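PDB 2VPZ: thiosulfate reductase from Thermus thermophilus, which probably reduces sulfur compounds such as polysulfide in anaerobic respiration, as a membrane-associated complex subunit that carries a molybdenum bis-MGD cofactor and a [4Fe-4S] cluster. Local coordinates for residues C47-C51 / H215-L219; Y63-G67 / L78-Q83; L262-V267 / V293-P298. All coordinates share one frame. Residues are numbered along the deposited sequence.

Interaction 1 of 3, residues C47-C51 / H215-L219; sequences CFWRC and HNTQL. With SF4 (iron/sulfur cluster), chain G; MGD (2-amino-5,6-dimercapto-7-methyl-3,7,8a,9-tetrahydro-8-oxa-1,3,9,10-tetraaza-anthracen-4-one guanosine dinucleotide), chain I.
This is a buried contact between a cluster-binding loop and the start of a helix. Segment 47-51 lies between strands 38-43 and 52-57. Segment 215-219 opens helix 216-227, with H215 as N-cap. The nearest CA pairs are W49 with H215 (6.5 Å) and C51 with N216 (7.6 Å). A type I turn runs from C47 to R50, and W49 N donates to C47 SG at 3.5 Å. R50 is in the left-handed helical region (53/55), just before C51. C47 (chi1 p) binds SF4 FE3 through SG at 2.3 Å. C51 (chi1 m) binds FE1 through SG at 2.2 Å.

W49 (chi1 t) is the centre of the contact. Its six-membered ring makes an offset stack with the H215 ring (chi1 m, -89°), centroids 4.4 Å apart and planes at 22°. H215 CB adds a CH-pi contact over the same indole. At the indole edge, W49 NE1 donates to T217 OG1 at 3.0 Å and 177°. T217 OG1 also bonds to K73 O. MGD C23, in the pyran ring of the pyranopterin, lies over the other face of the H215 ring, 3.6 Å from H215 CE1. C47 SG lies at the imidazole edge, 3.6 Å from H215 CD2. A water joins F48 N (3.0 Å) and H215 NE2 (3.2 Å). The arrangement is that of the [4Fe-4S] site beside the pterin in bis-MGD molybdenum oxidoreductases.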
loop_
_atom_site.group_PDB
_atom_site.type_symbol
_atom_site.label_atom_id
_atom_site.label_comp_id
_atom_site.label_asym_id
_atom_site.label_seq_id
_atom_site.Cartn_x
_atom_site.Cartn_y
_atom_site.Cartn_z
ATOM N N CYS A 47 -35.446 7.592 -16.127
ATOM C CA CYS A 47 -34.968 8.684 -16.985
ATOM C C CYS A 47 -35.254 8.279 -18.454
ATOM O O CYS A 47 -35.906 7.259 -18.697
ATOM C CB CYS A 47 -33.480 9.008 -16.778
ATOM S SG CYS A 47 -32.240 7.847 -17.541
ATOM N N PHE A 48 -34.760 9.022 -19.432
ATOM C CA PHE A 48 -35.086 8.697 -20.798
ATOM C C PHE A 48 -34.237 7.623 -21.487
ATOM O O PHE A 48 -34.475 7.287 -22.631
ATOM C CB PHE A 48 -35.153 10.031 -21.600
ATOM C CG PHE A 48 -35.926 11.161 -20.874
ATOM C CD1 PHE A 48 -35.434 12.474 -20.818
ATOM C CD2 PHE A 48 -37.125 10.864 -20.203
ATOM C CE1 PHE A 48 -36.144 13.476 -20.085
ATOM C CE2 PHE A 48 -37.840 11.866 -19.468
ATOM C CZ PHE A 48 -37.351 13.161 -19.409
ATOM N N TRP A 49 -33.280 7.028 -20.779
ATOM C CA TRP A 49 -32.440 5.978 -21.388
ATOM C C TRP A 49 -33.310 4.737 -21.719
ATOM O O TRP A 49 -32.985 3.956 -22.628
ATOM C CB TRP A 49 -31.274 5.618 -20.478
ATOM C CG TRP A 49 -30.082 4.932 -21.172
ATOM C CD1 TRP A 49 -29.662 3.643 -20.988
ATOM C CD2 TRP A 49 -29.118 5.534 -22.072
ATOM N NE1 TRP A 49 -28.521 3.411 -21.710
ATOM C CE2 TRP A 49 -28.160 4.544 -22.385
ATOM C CE3 TRP A 49 -28.973 6.817 -22.634
ATOM C CZ2 TRP A 49 -27.073 4.780 -23.261
ATOM C CZ3 TRP A 49 -27.880 7.058 -23.513
ATOM C CH2 TRP A 49 -26.956 6.038 -23.809
ATOM N N ARG A 50 -34.394 4.595 -20.955
ATOM C CA ARG A 50 -35.405 3.537 -21.040
ATOM C C ARG A 50 -34.844 2.074 -20.998
ATOM O O ARG A 50 -35.122 1.263 -21.880
ATOM C CB ARG A 50 -36.323 3.807 -22.263
ATOM C CG ARG A 50 -37.154 5.168 -22.205
ATOM C CD ARG A 50 -37.908 5.569 -23.522
ATOM N NE ARG A 50 -37.364 6.753 -24.190
ATOM C CZ ARG A 50 -37.864 7.987 -24.163
ATOM N NH1 ARG A 50 -38.976 8.263 -23.495
ATOM N NH2 ARG A 50 -37.231 8.993 -24.799
ATOM N N CYS A 51 -34.061 1.742 -19.964
ATOM C CA CYS A 51 -33.479 0.393 -19.796
ATOM C C CYS A 51 -34.595 -0.663 -19.616
ATOM O O CYS A 51 -35.648 -0.379 -19.018
ATOM C CB CYS A 51 -32.498 0.315 -18.579
ATOM S SG CYS A 51 -31.195 1.599 -18.472
ATOM N N HIS A 215 -26.221 7.308 -16.925
ATOM C CA HIS A 215 -26.908 6.535 -17.990
ATOM C C HIS A 215 -26.219 5.166 -17.958
ATOM O O HIS A 215 -25.011 5.027 -18.161
ATOM C CB HIS A 215 -26.768 7.227 -19.397
ATOM C CG HIS A 215 -27.831 8.220 -19.718
ATOM N ND1 HIS A 215 -27.701 9.197 -20.673
ATOM C CD2 HIS A 215 -29.038 8.393 -19.184
ATOM C CE1 HIS A 215 -28.789 9.938 -20.704
ATOM N NE2 HIS A 215 -29.619 9.463 -19.802
ATOM N N ASN A 216 -27.054 4.169 -17.709
ATOM C CA ASN A 216 -26.607 2.792 -17.567
ATOM C C ASN A 216 -25.506 2.249 -18.471
ATOM O O ASN A 216 -24.333 2.141 -18.066
ATOM C CB ASN A 216 -27.786 1.825 -17.601
ATOM C CG ASN A 216 -27.468 0.474 -16.997
ATOM O OD1 ASN A 216 -26.301 0.202 -16.707
ATOM N ND2 ASN A 216 -28.491 -0.365 -16.796
ATOM N N THR A 217 -25.875 1.921 -19.701
ATOM C CA THR A 217 -24.977 1.307 -20.683
ATOM C C THR A 217 -23.674 2.047 -20.950
ATOM O O THR A 217 -22.609 1.421 -21.134
ATOM C CB THR A 217 -25.669 1.048 -22.071
ATOM O OG1 THR A 217 -27.058 0.831 -21.905
ATOM C CG2 THR A 217 -25.026 -0.172 -22.773
ATOM N N GLN A 218 -23.730 3.375 -20.979
ATOM C CA GLN A 218 -22.513 4.116 -21.240
ATOM C C GLN A 218 -21.575 4.090 -20.007
ATOM O O GLN A 218 -20.378 4.277 -20.150
ATOM C CB GLN A 218 -22.786 5.553 -21.749
ATOM C CG GLN A 218 -23.333 6.581 -20.745
ATOM C CD GLN A 218 -22.871 8.058 -21.000
ATOM O OE1 GLN A 218 -22.520 8.448 -22.131
ATOM N NE2 GLN A 218 -22.906 8.874 -19.949
ATOM N N LEU A 219 -22.120 3.834 -18.815
ATOM C CA LEU A 219 -21.274 3.713 -17.609
ATOM C C LEU A 219 -20.520 2.357 -17.795
ATOM O O LEU A 219 -19.289 2.283 -17.718
ATOM C CB LEU A 219 -22.106 3.690 -16.315
ATOM C CG LEU A 219 -21.359 3.848 -14.983
ATOM C CD1 LEU A 219 -20.239 4.897 -15.128
ATOM C CD2 LEU A 219 -22.359 4.237 -13.846
HETATM FE FE1 SF4 G . -31.809 3.195 -17.042
HETATM FE FE2 SF4 G . -30.798 4.342 -14.758
HETATM FE FE3 SF4 G . -32.336 5.794 -16.514
HETATM FE FE4 SF4 G . -33.516 3.868 -14.969
HETATM S S1 SF4 G . -32.500 5.783 -14.196
HETATM S S2 SF4 G . -33.866 4.230 -17.236
HETATM S S3 SF4 G . -31.846 2.303 -14.893
HETATM S S4 SF4 G . -30.242 4.890 -16.945
HETATM P PB MGD I . -22.216 18.268 -19.785
HETATM O O1B MGD I . -22.932 19.557 -19.698
HETATM O O2B MGD I . -21.420 17.946 -20.945
HETATM O O3B MGD I . -23.476 17.323 -19.505
HETATM O O3A MGD I . -24.959 15.429 -18.677
HETATM P PA MGD I . -23.821 15.777 -19.710
HETATM O O1A MGD I . -24.440 15.464 -20.991
HETATM O O2A MGD I . -22.665 14.941 -19.427
HETATM O "O5'" MGD I . -21.277 18.097 -18.555
HETATM C "C5'" MGD I . -21.390 18.636 -17.236
HETATM C "C4'" MGD I . -19.939 19.018 -16.994
HETATM O "O4'" MGD I . -19.762 20.092 -17.903
HETATM C "C3'" MGD I . -19.552 19.599 -15.608
HETATM O "O3'" MGD I . -18.366 18.949 -15.080
HETATM C "C2'" MGD I . -19.221 21.090 -15.868
HETATM O "O2'" MGD I . -17.988 21.407 -15.234
HETATM C "C1'" MGD I . -18.880 21.079 -17.338
HETATM N N9 MGD I . -18.678 22.373 -18.047
HETATM C C8 MGD I . -19.302 23.562 -17.775
HETATM N N7 MGD I . -18.880 24.553 -18.609
HETATM C C5 MGD I . -17.945 23.996 -19.422
HETATM C C6 MGD I . -17.037 24.499 -20.474
HETATM O O6 MGD I . -17.162 25.681 -20.811
HETATM N N1 MGD I . -16.202 23.652 -21.072
HETATM C C2 MGD I . -16.097 22.350 -20.690
HETATM N N2 MGD I . -15.211 21.511 -21.334
HETATM N N3 MGD I . -16.893 21.809 -19.717
HETATM C C4 MGD I . -17.817 22.562 -19.059
HETATM C C10 MGD I . -26.346 15.689 -18.734
HETATM C C11 MGD I . -26.949 14.412 -19.223
HETATM O O11 MGD I . -26.805 13.428 -18.188
HETATM C C12 MGD I . -28.368 14.577 -19.826
HETATM S S12 MGD I . -28.699 15.726 -21.011
HETATM C C13 MGD I . -29.443 13.796 -19.446
HETATM S S13 MGD I . -30.945 13.945 -20.234
HETATM C C14 MGD I . -29.303 12.771 -18.350
HETATM N N15 MGD I . -29.848 13.121 -17.091
HETATM C C16 MGD I . -29.391 12.550 -15.931
HETATM C C17 MGD I . -29.938 12.824 -14.555
HETATM O O17 MGD I . -30.931 13.593 -14.425
HETATM N N18 MGD I . -29.410 12.165 -13.468
HETATM C C19 MGD I . -28.336 11.357 -13.662
HETATM N N19 MGD I . -27.807 10.813 -12.583
HETATM N N20 MGD I . -27.726 11.067 -14.860
HETATM C C21 MGD I . -28.263 11.613 -15.994
HETATM N N22 MGD I . -27.738 11.414 -17.193
HETATM C C23 MGD I . -27.849 12.355 -18.258
HETATM O O HOH W 1 -32.473 10.910 -19.485
#

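Interaction 2 of 3, residues Y63-G67 / L78-Q83. With SF4 (iron/sulfur cluster), chain G; MGD (2-amino-5,6-dimercapto-7-methyl-3,7,8a,9-tetrahydro-8-oxa-1,3,9,10-tetraaza-anthracen-4-one guanosine dinucleotide), chain I.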
loop_
_atom_site.group_PDB
_atom_site.type_symbol
_atom_site.label_atom_id
_atom_site.label_comp_id
_atom_site.label_asym_id
_atom_site.label_seq_id
_atom_site.Cartn_x
_atom_site.Cartn_y
_atom_site.Cartn_z
ATOM N N TYR A 63 -41.401 -4.733 -5.056
ATOM C CA TYR A 63 -40.334 -4.708 -4.048
ATOM C C TYR A 63 -38.899 -4.602 -4.580
ATOM O O TYR A 63 -38.008 -4.040 -3.915
ATOM C CB TYR A 63 -40.416 -5.958 -3.136
ATOM C CG TYR A 63 -41.505 -5.882 -2.088
ATOM C CD1 TYR A 63 -42.744 -6.506 -2.287
ATOM C CD2 TYR A 63 -41.320 -5.129 -0.920
ATOM C CE1 TYR A 63 -43.781 -6.379 -1.348
ATOM C CE2 TYR A 63 -42.343 -4.990 0.024
ATOM C CZ TYR A 63 -43.577 -5.618 -0.193
ATOM O OH TYR A 63 -44.596 -5.483 0.712
ATOM N N LYS A 64 -38.693 -5.130 -5.780
ATOM C CA LYS A 64 -37.393 -5.189 -6.430
ATOM C C LYS A 64 -37.532 -5.146 -7.950
ATOM O O LYS A 64 -38.519 -5.611 -8.537
ATOM C CB LYS A 64 -36.657 -6.473 -6.003
ATOM C CG LYS A 64 -35.150 -6.564 -6.347
ATOM C CD LYS A 64 -34.317 -5.539 -5.560
ATOM C CE LYS A 64 -32.826 -5.895 -5.500
ATOM N NZ LYS A 64 -32.094 -5.559 -6.757
ATOM N N VAL A 65 -36.517 -4.578 -8.593
ATOM C CA VAL A 65 -36.465 -4.442 -10.042
ATOM C C VAL A 65 -35.043 -4.859 -10.452
ATOM O O VAL A 65 -34.095 -4.680 -9.693
ATOM C CB VAL A 65 -36.763 -2.952 -10.430
ATOM C CG1 VAL A 65 -35.486 -2.289 -10.932
ATOM C CG2 VAL A 65 -37.900 -2.883 -11.466
ATOM N N GLU A 66 -34.861 -5.412 -11.636
ATOM C CA GLU A 66 -33.510 -5.815 -11.989
ATOM C C GLU A 66 -33.218 -5.713 -13.506
ATOM O O GLU A 66 -34.147 -5.720 -14.313
ATOM C CB GLU A 66 -33.267 -7.251 -11.471
ATOM C CG GLU A 66 -31.843 -7.575 -10.926
ATOM C CD GLU A 66 -31.595 -7.191 -9.434
ATOM O OE1 GLU A 66 -32.417 -7.581 -8.566
ATOM O OE2 GLU A 66 -30.564 -6.527 -9.150
ATOM N N GLY A 67 -31.959 -5.555 -13.913
ATOM C CA GLY A 67 -31.703 -5.522 -15.333
ATOM C C GLY A 67 -31.811 -6.960 -15.849
ATOM O O GLY A 67 -32.065 -7.849 -15.036
ATOM N N LEU A 78 -28.038 -2.239 -13.438
ATOM C CA LEU A 78 -28.937 -1.112 -13.209
ATOM C C LEU A 78 -28.220 -0.016 -12.382
ATOM O O LEU A 78 -27.434 -0.330 -11.472
ATOM C CB LEU A 78 -30.222 -1.585 -12.469
ATOM C CG LEU A 78 -31.637 -1.221 -12.984
ATOM C CD1 LEU A 78 -31.744 -1.505 -14.507
ATOM C CD2 LEU A 78 -32.731 -2.000 -12.213
ATOM N N CYS A 79 -28.467 1.257 -12.701
ATOM C CA CYS A 79 -27.885 2.373 -11.970
ATOM C C CYS A 79 -28.752 2.614 -10.712
ATOM O O CYS A 79 -29.840 2.044 -10.590
ATOM C CB CYS A 79 -27.857 3.663 -12.839
ATOM S SG CYS A 79 -29.457 4.673 -12.890
ATOM N N PRO A 80 -28.280 3.463 -9.760
ATOM C CA PRO A 80 -29.028 3.779 -8.525
ATOM C C PRO A 80 -30.481 4.289 -8.739
ATOM O O PRO A 80 -31.423 3.881 -8.039
ATOM C CB PRO A 80 -28.131 4.788 -7.794
ATOM C CG PRO A 80 -27.279 5.406 -8.918
ATOM C CD PRO A 80 -27.069 4.281 -9.890
ATOM N N ARG A 81 -30.665 5.186 -9.707
ATOM C CA ARG A 81 -31.977 5.753 -10.040
ATOM C C ARG A 81 -32.970 4.685 -10.511
ATOM O O ARG A 81 -34.173 4.779 -10.222
ATOM C CB ARG A 81 -31.817 6.875 -11.088
ATOM C CG ARG A 81 -31.075 8.086 -10.507
ATOM C CD ARG A 81 -30.541 9.060 -11.570
ATOM N NE ARG A 81 -29.751 8.430 -12.631
ATOM C CZ ARG A 81 -30.080 8.362 -13.920
ATOM N NH1 ARG A 81 -31.207 8.894 -14.355
ATOM N NH2 ARG A 81 -29.275 7.728 -14.773
ATOM N N GLY A 82 -32.473 3.674 -11.222
ATOM C CA GLY A 82 -33.317 2.593 -11.691
ATOM C C GLY A 82 -33.780 1.740 -10.522
ATOM O O GLY A 82 -34.954 1.331 -10.443
ATOM N N GLN A 83 -32.870 1.488 -9.576
ATOM C CA GLN A 83 -33.162 0.695 -8.372
ATOM C C GLN A 83 -34.172 1.361 -7.412
ATOM O O GLN A 83 -35.029 0.678 -6.849
ATOM C CB GLN A 83 -31.881 0.340 -7.590
ATOM C CG GLN A 83 -30.849 -0.584 -8.292
ATOM C CD GLN A 83 -31.232 -2.075 -8.298
ATOM O OE1 GLN A 83 -30.531 -2.910 -8.876
ATOM N NE2 GLN A 83 -32.355 -2.412 -7.642
HETATM FE FE1 SF4 G . -31.809 3.195 -17.042
HETATM FE FE2 SF4 G . -30.798 4.342 -14.758
HETATM FE FE3 SF4 G . -32.336 5.794 -16.514
HETATM FE FE4 SF4 G . -33.516 3.868 -14.969
HETATM S S1 SF4 G . -32.500 5.783 -14.196
HETATM S S2 SF4 G . -33.866 4.230 -17.236
HETATM S S3 SF4 G . -31.846 2.303 -14.893
HETATM S S4 SF4 G . -30.242 4.890 -16.945
HETATM P PB MGD I . -22.216 18.268 -19.785
HETATM O O1B MGD I . -22.932 19.557 -19.698
HETATM O O2B MGD I . -21.420 17.946 -20.945
HETATM O O3B MGD I . -23.476 17.323 -19.505
HETATM O O3A MGD I . -24.959 15.429 -18.677
HETATM P PA MGD I . -23.821 15.777 -19.710
HETATM O O1A MGD I . -24.440 15.464 -20.991
HETATM O O2A MGD I . -22.665 14.941 -19.427
HETATM O "O5'" MGD I . -21.277 18.097 -18.555
HETATM C "C5'" MGD I . -21.390 18.636 -17.236
HETATM C "C4'" MGD I . -19.939 19.018 -16.994
HETATM O "O4'" MGD I . -19.762 20.092 -17.903
HETATM C "C3'" MGD I . -19.552 19.599 -15.608
HETATM O "O3'" MGD I . -18.366 18.949 -15.080
HETATM C "C2'" MGD I . -19.221 21.090 -15.868
HETATM O "O2'" MGD I . -17.988 21.407 -15.234
HETATM C "C1'" MGD I . -18.880 21.079 -17.338
HETATM N N9 MGD I . -18.678 22.373 -18.047
HETATM C C8 MGD I . -19.302 23.562 -17.775
HETATM N N7 MGD I . -18.880 24.553 -18.609
HETATM C C5 MGD I . -17.945 23.996 -19.422
HETATM C C6 MGD I . -17.037 24.499 -20.474
HETATM O O6 MGD I . -17.162 25.681 -20.811
HETATM N N1 MGD I . -16.202 23.652 -21.072
HETATM C C2 MGD I . -16.097 22.350 -20.690
HETATM N N2 MGD I . -15.211 21.511 -21.334
HETATM N N3 MGD I . -16.893 21.809 -19.717
HETATM C C4 MGD I . -17.817 22.562 -19.059
HETATM C C10 MGD I . -26.346 15.689 -18.734
HETATM C C11 MGD I . -26.949 14.412 -19.223
HETATM O O11 MGD I . -26.805 13.428 -18.188
HETATM C C12 MGD I . -28.368 14.577 -19.826
HETATM S S12 MGD I . -28.699 15.726 -21.011
HETATM C C13 MGD I . -29.443 13.796 -19.446
HETATM S S13 MGD I . -30.945 13.945 -20.234
HETATM C C14 MGD I . -29.303 12.771 -18.350
HETATM N N15 MGD I . -29.848 13.121 -17.091
HETATM C C16 MGD I . -29.391 12.550 -15.931
HETATM C C17 MGD I . -29.938 12.824 -14.555
HETATM O O17 MGD I . -30.931 13.593 -14.425
HETATM N N18 MGD I . -29.410 12.165 -13.468
HETATM C C19 MGD I . -28.336 11.357 -13.662
HETATM N N19 MGD I . -27.807 10.813 -12.583
HETATM N N20 MGD I . -27.726 11.067 -14.860
HETATM C C21 MGD I . -28.263 11.613 -15.994
HETATM N N22 MGD I . -27.738 11.414 -17.193
HETATM C C23 MGD I . -27.849 12.355 -18.258
HETATM O O HOH W 2 -34.916 -2.256 -6.973
#
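Here the last strand of a three-stranded antiparallel sheet meets the segment that carries the fourth cysteine of the [4Fe-4S] site. Strand 62-67 pairs with 52-57 on one side. Segment 78-83 enters helix 80-84, with C79 as N-cap. The nearest CA pairs are V65 with Q83 (6.3 Å) and G67 with L78 (5.6 Å).

One half of the direct contact is apolar. V65 points at L78, and V65 CG1 also lies 3.7 Å from G82 O. L78 CD2 reaches on to E66 CA at 3.9 Å and G67 N at 4.0 Å. I53 of the middle strand touches both V65 and L78.

The other half is polar and centres on Q83: the end of its side chain comes in beside K64, V65 and E66. One water accepts from V65 N (3.3 Å) and donates to Q83 O (2.9 Å), so it bridges strand and helix. Within the strand, K64 NZ forms a salt bridge with E66 OE1 at 2.7 Å. T134 OG1 of the NRFC protein chain hydrogen-bonds with L78 O.

Metal and cofactor contacts belong to segment 78-83. C79 SG binds SF4 FE2 at 2.3 Å and accepts a weak capping bond from G82 N. A CB on G82 would clash with SF4 S3. The R81 guanidinium has SF4 S1 over one face and MGD N19 over the other, 3.1 Å from R81 NE.

Interaction 3 of 3, residues L262-V267 / V293-P298; sequences LAWIHV and VKDFTP
The loop between two helices packs here against the side of helix 257-270. Segment 262-267 is helical. Segment 293-298 links helix 287-292 to helix 298-305. V293 is the first residue to leave the helical conformation. F296 (phi/psi -79/81) centres an inverse gamma turn, and T297 is the N-cap of the next helix, its OG1 bonded to E299 N. The nearest CA pairs are A263 with T297 (5.2 Å) and H266 with V293 (5.8 Å).

H266 (chi1 t) points into the loop. Its ND1 donates to V293 O at 3.0 Å and 149°. K294 O also lies at the ring edge, 3.2 Å from H266 CE1, and T297 CA lies over one ring face. F296 O faces the helix, 3.1 Å from H266 CB and 3.6 Å from A263 CA in a CA-H...O contact.

Apolar side chains flank these atoms. L262 CD1 makes a CH-pi contact over the face of the F296 ring (chi1 m), 4.1 Å from its centroid. I265 CG2 meets V293 CG2 at 3.5 Å, and V267 CG2 meets P298 CG at 3.6 Å.

Neighbouring helices continue the packing. I265 touches helix 341-354, W264 and V267 touch helix 309-320, and L262 and A263 touch helix 298-305.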
loop_
_atom_site.group_PDB
_atom_site.type_symbol
_atom_site.label_atom_id
_atom_site.label_comp_id
_atom_site.label_asym_id
_atom_site.label_seq_id
_atom_site.Cartn_x
_atom_site.Cartn_y
_atom_site.Cartn_z
ATOM N N LEU A 262 -10.492 24.198 -32.731
ATOM C CA LEU A 262 -9.901 24.772 -33.966
ATOM C C LEU A 262 -8.362 24.555 -34.064
ATOM O O LEU A 262 -7.840 24.254 -35.147
ATOM C CB LEU A 262 -10.213 26.285 -34.110
ATOM C CG LEU A 262 -11.682 26.698 -34.300
ATOM C CD1 LEU A 262 -11.816 28.220 -34.247
ATOM C CD2 LEU A 262 -12.234 26.152 -35.628
ATOM N N ALA A 263 -7.651 24.709 -32.943
ATOM C CA ALA A 263 -6.187 24.517 -32.881
ATOM C C ALA A 263 -5.768 23.033 -33.023
ATOM O O ALA A 263 -4.632 22.731 -33.395
ATOM C CB ALA A 263 -5.581 25.134 -31.575
ATOM N N TRP A 264 -6.667 22.111 -32.704
ATOM C CA TRP A 264 -6.391 20.690 -32.891
ATOM C C TRP A 264 -6.641 20.381 -34.383
ATOM O O TRP A 264 -5.918 19.585 -34.991
ATOM C CB TRP A 264 -7.266 19.791 -32.004
ATOM C CG TRP A 264 -6.786 19.614 -30.570
ATOM C CD1 TRP A 264 -5.537 19.896 -30.067
ATOM C CD2 TRP A 264 -7.549 19.107 -29.462
ATOM N NE1 TRP A 264 -5.491 19.602 -28.724
ATOM C CE2 TRP A 264 -6.706 19.116 -28.326
ATOM C CE3 TRP A 264 -8.867 18.646 -29.322
ATOM C CZ2 TRP A 264 -7.143 18.678 -27.053
ATOM C CZ3 TRP A 264 -9.311 18.208 -28.064
ATOM C CH2 TRP A 264 -8.443 18.230 -26.944
ATOM N N ILE A 265 -7.669 20.998 -34.964
ATOM C CA ILE A 265 -8.008 20.834 -36.394
ATOM C C ILE A 265 -6.751 21.311 -37.166
ATOM O O ILE A 265 -6.263 20.639 -38.078
ATOM C CB ILE A 265 -9.301 21.695 -36.825
ATOM C CG1 ILE A 265 -10.607 20.931 -36.524
ATOM C CG2 ILE A 265 -9.208 22.062 -38.321
ATOM C CD1 ILE A 265 -11.876 21.838 -36.456
ATOM N N HIS A 266 -6.229 22.468 -36.771
ATOM C CA HIS A 266 -4.999 23.025 -37.347
ATOM C C HIS A 266 -3.792 22.052 -37.236
ATOM O O HIS A 266 -3.063 21.866 -38.210
ATOM C CB HIS A 266 -4.597 24.376 -36.675
ATOM C CG HIS A 266 -3.285 24.946 -37.093
ATOM N ND1 HIS A 266 -3.168 26.178 -37.686
ATOM C CD2 HIS A 266 -2.044 24.470 -36.993
ATOM C CE1 HIS A 266 -1.906 26.431 -37.949
ATOM N NE2 HIS A 266 -1.201 25.400 -37.534
ATOM N N VAL A 267 -3.561 21.439 -36.071
ATOM C CA VAL A 267 -2.415 20.526 -35.933
ATOM C C VAL A 267 -2.516 19.240 -36.802
ATOM O O VAL A 267 -1.524 18.809 -37.371
ATOM C CB VAL A 267 -2.089 20.139 -34.421
ATOM C CG1 VAL A 267 -0.911 19.137 -34.362
ATOM C CG2 VAL A 267 -1.742 21.408 -33.610
ATOM N N VAL A 293 -8.649 27.656 -41.087
ATOM C CA VAL A 293 -7.866 27.329 -39.909
ATOM C C VAL A 293 -6.353 27.676 -39.906
ATOM O O VAL A 293 -5.592 27.243 -39.022
ATOM C CB VAL A 293 -8.082 25.789 -39.636
ATOM C CG1 VAL A 293 -6.750 25.081 -39.389
ATOM C CG2 VAL A 293 -9.087 25.584 -38.495
ATOM N N LYS A 294 -5.937 28.486 -40.872
ATOM C CA LYS A 294 -4.538 28.889 -41.059
ATOM C C LYS A 294 -3.791 29.524 -39.852
ATOM O O LYS A 294 -2.689 29.094 -39.469
ATOM C CB LYS A 294 -4.427 29.826 -42.281
ATOM C CG LYS A 294 -3.008 30.252 -42.671
ATOM C CD LYS A 294 -2.996 31.604 -43.390
ATOM C CE LYS A 294 -1.772 31.763 -44.303
ATOM N NZ LYS A 294 -0.466 31.675 -43.566
ATOM N N ASP A 295 -4.410 30.535 -39.250
ATOM C CA ASP A 295 -3.867 31.268 -38.102
ATOM C C ASP A 295 -4.256 30.736 -36.700
ATOM O O ASP A 295 -3.703 31.192 -35.691
ATOM C CB ASP A 295 -4.247 32.769 -38.196
ATOM C CG ASP A 295 -3.642 33.487 -39.421
ATOM O OD1 ASP A 295 -2.397 33.599 -39.491
ATOM O OD2 ASP A 295 -4.430 33.936 -40.290
ATOM N N PHE A 296 -5.200 29.800 -36.614
ATOM C CA PHE A 296 -5.596 29.245 -35.310
ATOM C C PHE A 296 -4.565 28.198 -34.863
ATOM O O PHE A 296 -4.759 26.991 -35.014
ATOM C CB PHE A 296 -6.997 28.617 -35.364
ATOM C CG PHE A 296 -8.064 29.537 -35.907
ATOM C CD1 PHE A 296 -8.966 29.080 -36.880
ATOM C CD2 PHE A 296 -8.166 30.855 -35.461
ATOM C CE1 PHE A 296 -9.962 29.923 -37.406
ATOM C CE2 PHE A 296 -9.157 31.724 -35.976
ATOM C CZ PHE A 296 -10.057 31.253 -36.956
ATOM N N THR A 297 -3.466 28.675 -34.304
ATOM C CA THR A 297 -2.350 27.848 -33.846
ATOM C C THR A 297 -2.340 27.531 -32.337
ATOM O O THR A 297 -3.058 28.187 -31.559
ATOM C CB THR A 297 -0.992 28.574 -34.190
ATOM O OG1 THR A 297 0.028 28.195 -33.274
ATOM C CG2 THR A 297 -1.184 30.109 -34.153
ATOM N N PRO A 298 -1.609 26.456 -31.911
ATOM C CA PRO A 298 -1.574 26.149 -30.477
ATOM C C PRO A 298 -1.141 27.403 -29.633
ATOM O O PRO A 298 -1.455 27.482 -28.447
ATOM C CB PRO A 298 -0.547 25.029 -30.383
ATOM C CG PRO A 298 -0.751 24.237 -31.672
ATOM C CD PRO A 298 -1.281 25.256 -32.705
#

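In the fold
Interactions 1 and 2 build the same [4Fe-4S] site. Their centres are 12 Å apart, and interaction 2 is nested in the loop that interaction 1 closes. Together they supply C47, C51 and C79; C44 is the remaining ligand. They touch where R81 NH1 lies 3.3 Å from C47 CB. The H215 and R81 side chains lie between the cluster and the same MGD, while strand 63-67 packs on the cluster's far side. The side chain of H215 is about 6 Å from the molybdenum. Interaction 3 lies apart, away from these sites. Its centre is 36 Å from that of interaction 1 and 46 Å from that of interaction 2, and it follows both in the chain.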